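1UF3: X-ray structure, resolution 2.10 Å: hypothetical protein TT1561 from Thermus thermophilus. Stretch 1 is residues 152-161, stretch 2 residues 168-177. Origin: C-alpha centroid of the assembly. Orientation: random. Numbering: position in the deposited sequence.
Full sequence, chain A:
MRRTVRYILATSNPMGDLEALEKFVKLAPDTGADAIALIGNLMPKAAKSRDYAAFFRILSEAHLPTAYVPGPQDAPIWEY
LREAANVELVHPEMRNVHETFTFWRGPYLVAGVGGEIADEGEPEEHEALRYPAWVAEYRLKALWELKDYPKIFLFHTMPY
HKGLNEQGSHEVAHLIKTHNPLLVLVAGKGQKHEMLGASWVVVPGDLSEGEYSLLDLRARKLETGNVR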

# COMPACT_ATOMS: atom_id res chain seq x y z
N ILE A 152 1.75 -2.35 27.86
CA ILE A 152 0.52 -3.13 27.62
C ILE A 152 0.76 -4.45 28.36
O ILE A 152 1.72 -5.18 28.06
CB ILE A 152 0.29 -3.42 26.12
CG1 ILE A 152 0.02 -2.11 25.37
CG2 ILE A 152 -0.90 -4.40 25.95
CD1 ILE A 152 -0.38 -2.27 23.90
N PHE A 153 -0.08 -4.73 29.36
CA PHE A 153 0.04 -5.94 30.17
C PHE A 153 -1.03 -6.96 29.83
O PHE A 153 -2.16 -6.60 29.54
CB PHE A 153 -0.09 -5.62 31.67
CG PHE A 153 1.11 -4.93 32.30
CD1 PHE A 153 2.27 -4.68 31.57
CD2 PHE A 153 1.08 -4.57 33.63
CE1 PHE A 153 3.37 -4.08 32.17
CE2 PHE A 153 2.18 -3.97 34.24
CZ PHE A 153 3.32 -3.72 33.51
N LEU A 154 -0.66 -8.23 29.88
CA LEU A 154 -1.60 -9.32 29.64
C LEU A 154 -1.61 -10.21 30.87
O LEU A 154 -0.57 -10.71 31.29
CB LEU A 154 -1.21 -10.16 28.41
CG LEU A 154 -1.81 -9.72 27.08
CD1 LEU A 154 -1.15 -8.42 26.62
CD2 LEU A 154 -1.63 -10.83 26.03
N PHE A 155 -2.76 -10.38 31.50
CA PHE A 155 -2.84 -11.23 32.68
C PHE A 155 -4.07 -12.11 32.53
O PHE A 155 -5.03 -11.77 31.81
CB PHE A 155 -3.11 -10.46 33.98
CG PHE A 155 -2.05 -9.50 34.37
CD1 PHE A 155 -2.38 -8.14 34.55
CD2 PHE A 155 -0.78 -9.94 34.69
CE1 PHE A 155 -1.46 -7.26 35.05
CE2 PHE A 155 0.15 -9.07 35.19
CZ PHE A 155 -0.19 -7.71 35.38
N HIS A 156 -4.06 -13.24 33.21
CA HIS A 156 -5.25 -14.05 33.17
C HIS A 156 -6.14 -13.55 34.33
O HIS A 156 -7.33 -13.30 34.15
CB HIS A 156 -4.94 -15.52 33.36
CG HIS A 156 -6.17 -16.36 33.38
ND1 HIS A 156 -6.89 -16.58 34.54
CD2 HIS A 156 -6.88 -16.93 32.38
CE1 HIS A 156 -8.00 -17.24 34.24
NE2 HIS A 156 -8.01 -17.46 32.94
N THR A 157 -5.52 -13.39 35.48
CA THR A 157 -6.14 -12.96 36.72
C THR A 157 -6.64 -11.51 36.72
O THR A 157 -5.88 -10.59 36.44
CB THR A 157 -5.14 -13.17 37.86
OG1 THR A 157 -4.82 -14.56 37.93
CG2 THR A 157 -5.70 -12.69 39.21
N MSE A 158 -7.92 -11.32 37.02
CA MSE A 158 -8.52 -9.98 37.06
C MSE A 158 -8.12 -9.19 38.29
O MSE A 158 -7.98 -9.75 39.38
CB MSE A 158 -10.03 -10.08 37.06
CG MSE A 158 -10.67 -10.43 35.76
SE MSE A 158 -12.51 -9.81 35.80
CE MSE A 158 -12.17 -7.94 36.13
N PRO A 159 -7.94 -7.87 38.14
CA PRO A 159 -7.58 -7.06 39.30
C PRO A 159 -8.85 -6.71 40.09
O PRO A 159 -9.95 -6.72 39.56
CB PRO A 159 -6.95 -5.83 38.67
CG PRO A 159 -7.78 -5.66 37.43
CD PRO A 159 -7.86 -7.08 36.90
N TYR A 160 -8.69 -6.42 41.37
CA TYR A 160 -9.82 -6.03 42.19
C TYR A 160 -10.23 -4.66 41.69
O TYR A 160 -9.38 -3.77 41.56
CB TYR A 160 -9.40 -5.90 43.64
CG TYR A 160 -10.41 -5.14 44.45
CD1 TYR A 160 -11.56 -5.77 44.93
CD2 TYR A 160 -10.21 -3.79 44.74
CE1 TYR A 160 -12.50 -5.07 45.69
CE2 TYR A 160 -11.15 -3.07 45.50
CZ TYR A 160 -12.29 -3.73 45.97
OH TYR A 160 -13.23 -3.06 46.74
N HIS A 161 -11.52 -4.48 41.41
CA HIS A 161 -12.05 -3.22 40.91
C HIS A 161 -13.55 -3.21 41.15
O HIS A 161 -14.28 -4.05 40.61
CB HIS A 161 -11.79 -3.10 39.40
CG HIS A 161 -12.12 -1.75 38.83
ND1 HIS A 161 -13.41 -1.33 38.62
CD2 HIS A 161 -11.32 -0.73 38.44
CE1 HIS A 161 -13.40 -0.10 38.13
NE2 HIS A 161 -12.14 0.29 38.02
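Stretch 2 (168-177) GSHEVAHLIK

The most unusual feature of this contact is that the residue capping the helix of stretch 2 is also bridged, backbone to backbone, to the loop of stretch 1. Ser169 N donates to Met158 O at 2.9 Å with an N-H...O angle of 169°, and Tyr160 N donates to Ser169 O at 2.7 Å and 152°. The two bonds flank Pro159 and form a single beta bridge, with Pro159 CA and Ser169 CA 4.6 Å apart; Pro159 CA also approaches Ser169 O at 3.4 Å, a CA-H...O contact. That same Ser169 O accepts from Ala173 N at 3.2 Å, so one carbonyl serves both the bridge and the first turn of the helix. The Ser169 side chain, chi1 in t, completes the N-cap: its OG accepts from Val172 N at 3.0 Å and 169°.

Gly168 precedes the cap in a tightly packed position. Its CA lies 3.7 Å from Met158 O and 3.8 Å from Pro159 O, and an ideal CB built on it would fall 2.3 Å from Pro159 O, a clash. The phi/psi of -75/174° is an extended conformation, and the backbones pass closely, with Gly168 CA 3.6 Å from Tyr160 CA.

From His170 through Lys177 the chain is helical, with phi near -65° and psi near -40°, and it continues beyond the stretch. Its axis runs at 167° to that of strand 152-155, nearly antiparallel, with a closest approach of 11.3 Å. Side chains fill this gap. Phe155 points its CA-to-CB bond toward the helix, and its ring meets three residues at the same distance: CD1 to Val172 CG1, CZ to Leu175 CD1 and CE1 to Ile176 CG1, each 4.1 Å. Ile176 CG1 lies at the ring edge. Phe153 is more loosely placed, its CE2 4.5 Å from Leu175 O, while Ile152 and Leu154 alternate out of reach, as expected for a strand.

Pro159 adds its own apolar contact with the helix: its CB is 3.7 Å from Val172 CG1, 4.1 Å from Ala173 CB and 3.9 Å from Ile176 CD1. Nearby, Thr157 CG2 packs 3.8 Å from Val172 CG2.

Tyr160 has the largest area covered by stretch 2, 104 Å². Its ring forms an offset stack with that of His170, centroids 4.0 Å apart and planes at 23°, with Tyr160 CG 3.3 Å from His170 CE1. The CA-to-CB bond of His170 points away from stretch 1, but the end of the side chain comes nearer, and Tyr160 CB lies over the imidazole face, 3.9 Å from its centroid and 7° off the ring normal.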

# COMPACT_ATOMS: atom_id res chain seq x y z
N GLY A 168 -11.92 -9.47 42.69
CA GLY A 168 -10.66 -9.55 41.96
C GLY A 168 -9.46 -9.47 42.87
O GLY A 168 -9.58 -9.23 44.07
N SER A 169 -8.28 -9.65 42.30
CA SER A 169 -7.05 -9.62 43.10
C SER A 169 -6.56 -8.21 43.41
O SER A 169 -6.45 -7.37 42.53
CB SER A 169 -5.95 -10.40 42.37
OG SER A 169 -4.68 -10.08 42.90
N HIS A 170 -6.27 -7.97 44.69
CA HIS A 170 -5.74 -6.68 45.12
C HIS A 170 -4.26 -6.58 44.70
O HIS A 170 -3.73 -5.49 44.43
CB HIS A 170 -5.87 -6.54 46.64
CG HIS A 170 -7.28 -6.36 47.10
ND1 HIS A 170 -7.89 -5.12 47.19
CD2 HIS A 170 -8.23 -7.26 47.43
CE1 HIS A 170 -9.15 -5.27 47.55
NE2 HIS A 170 -9.38 -6.57 47.71
N GLU A 171 -3.59 -7.72 44.67
CA GLU A 171 -2.18 -7.72 44.27
C GLU A 171 -2.04 -7.32 42.81
O GLU A 171 -1.16 -6.53 42.45
CB GLU A 171 -1.56 -9.10 44.47
CG GLU A 171 -0.69 -9.22 45.70
CD GLU A 171 -1.49 -9.29 46.95
OE1 GLU A 171 -2.64 -9.78 46.86
OE2 GLU A 171 -0.98 -8.87 48.01
N VAL A 172 -2.89 -7.87 41.96
CA VAL A 172 -2.83 -7.54 40.54
C VAL A 172 -3.15 -6.06 40.37
O VAL A 172 -2.52 -5.36 39.58
CB VAL A 172 -3.79 -8.41 39.73
CG1 VAL A 172 -3.90 -7.89 38.32
CG2 VAL A 172 -3.28 -9.85 39.73
N ALA A 173 -4.14 -5.58 41.12
CA ALA A 173 -4.52 -4.18 41.07
C ALA A 173 -3.30 -3.36 41.45
O ALA A 173 -3.01 -2.32 40.83
CB ALA A 173 -5.66 -3.90 42.04
N HIS A 174 -2.57 -3.85 42.45
CA HIS A 174 -1.37 -3.20 42.96
C HIS A 174 -0.25 -3.13 41.91
O HIS A 174 0.47 -2.13 41.84
CB HIS A 174 -0.91 -3.93 44.23
CG HIS A 174 0.25 -3.27 44.92
ND1 HIS A 174 1.53 -3.80 44.89
CD2 HIS A 174 0.34 -2.11 45.62
CE1 HIS A 174 2.35 -3.00 45.55
NE2 HIS A 174 1.65 -1.97 46.00
N LEU A 175 -0.11 -4.18 41.10
CA LEU A 175 0.91 -4.22 40.04
C LEU A 175 0.52 -3.20 38.98
O LEU A 175 1.35 -2.51 38.41
CB LEU A 175 0.97 -5.61 39.39
CG LEU A 175 1.29 -6.87 40.19
CD1 LEU A 175 0.98 -8.11 39.33
CD2 LEU A 175 2.75 -6.86 40.64
N ILE A 176 -0.77 -3.13 38.70
CA ILE A 176 -1.23 -2.17 37.71
C ILE A 176 -0.98 -0.76 38.23
O ILE A 176 -0.51 0.11 37.48
CB ILE A 176 -2.71 -2.39 37.40
CG1 ILE A 176 -2.88 -3.78 36.78
CG2 ILE A 176 -3.22 -1.29 36.49
CD1 ILE A 176 -4.28 -4.10 36.36
N LYS A 177 -1.23 -0.52 39.52
CA LYS A 177 -1.02 0.81 40.08
C LYS A 177 0.47 1.17 40.11
O LYS A 177 0.83 2.33 39.95
CB LYS A 177 -1.60 0.89 41.50
CG LYS A 177 -3.12 0.94 41.55
CD LYS A 177 -3.63 1.02 43.00
CE LYS A 177 -5.15 1.01 43.05
NZ LYS A 177 -5.67 1.51 44.36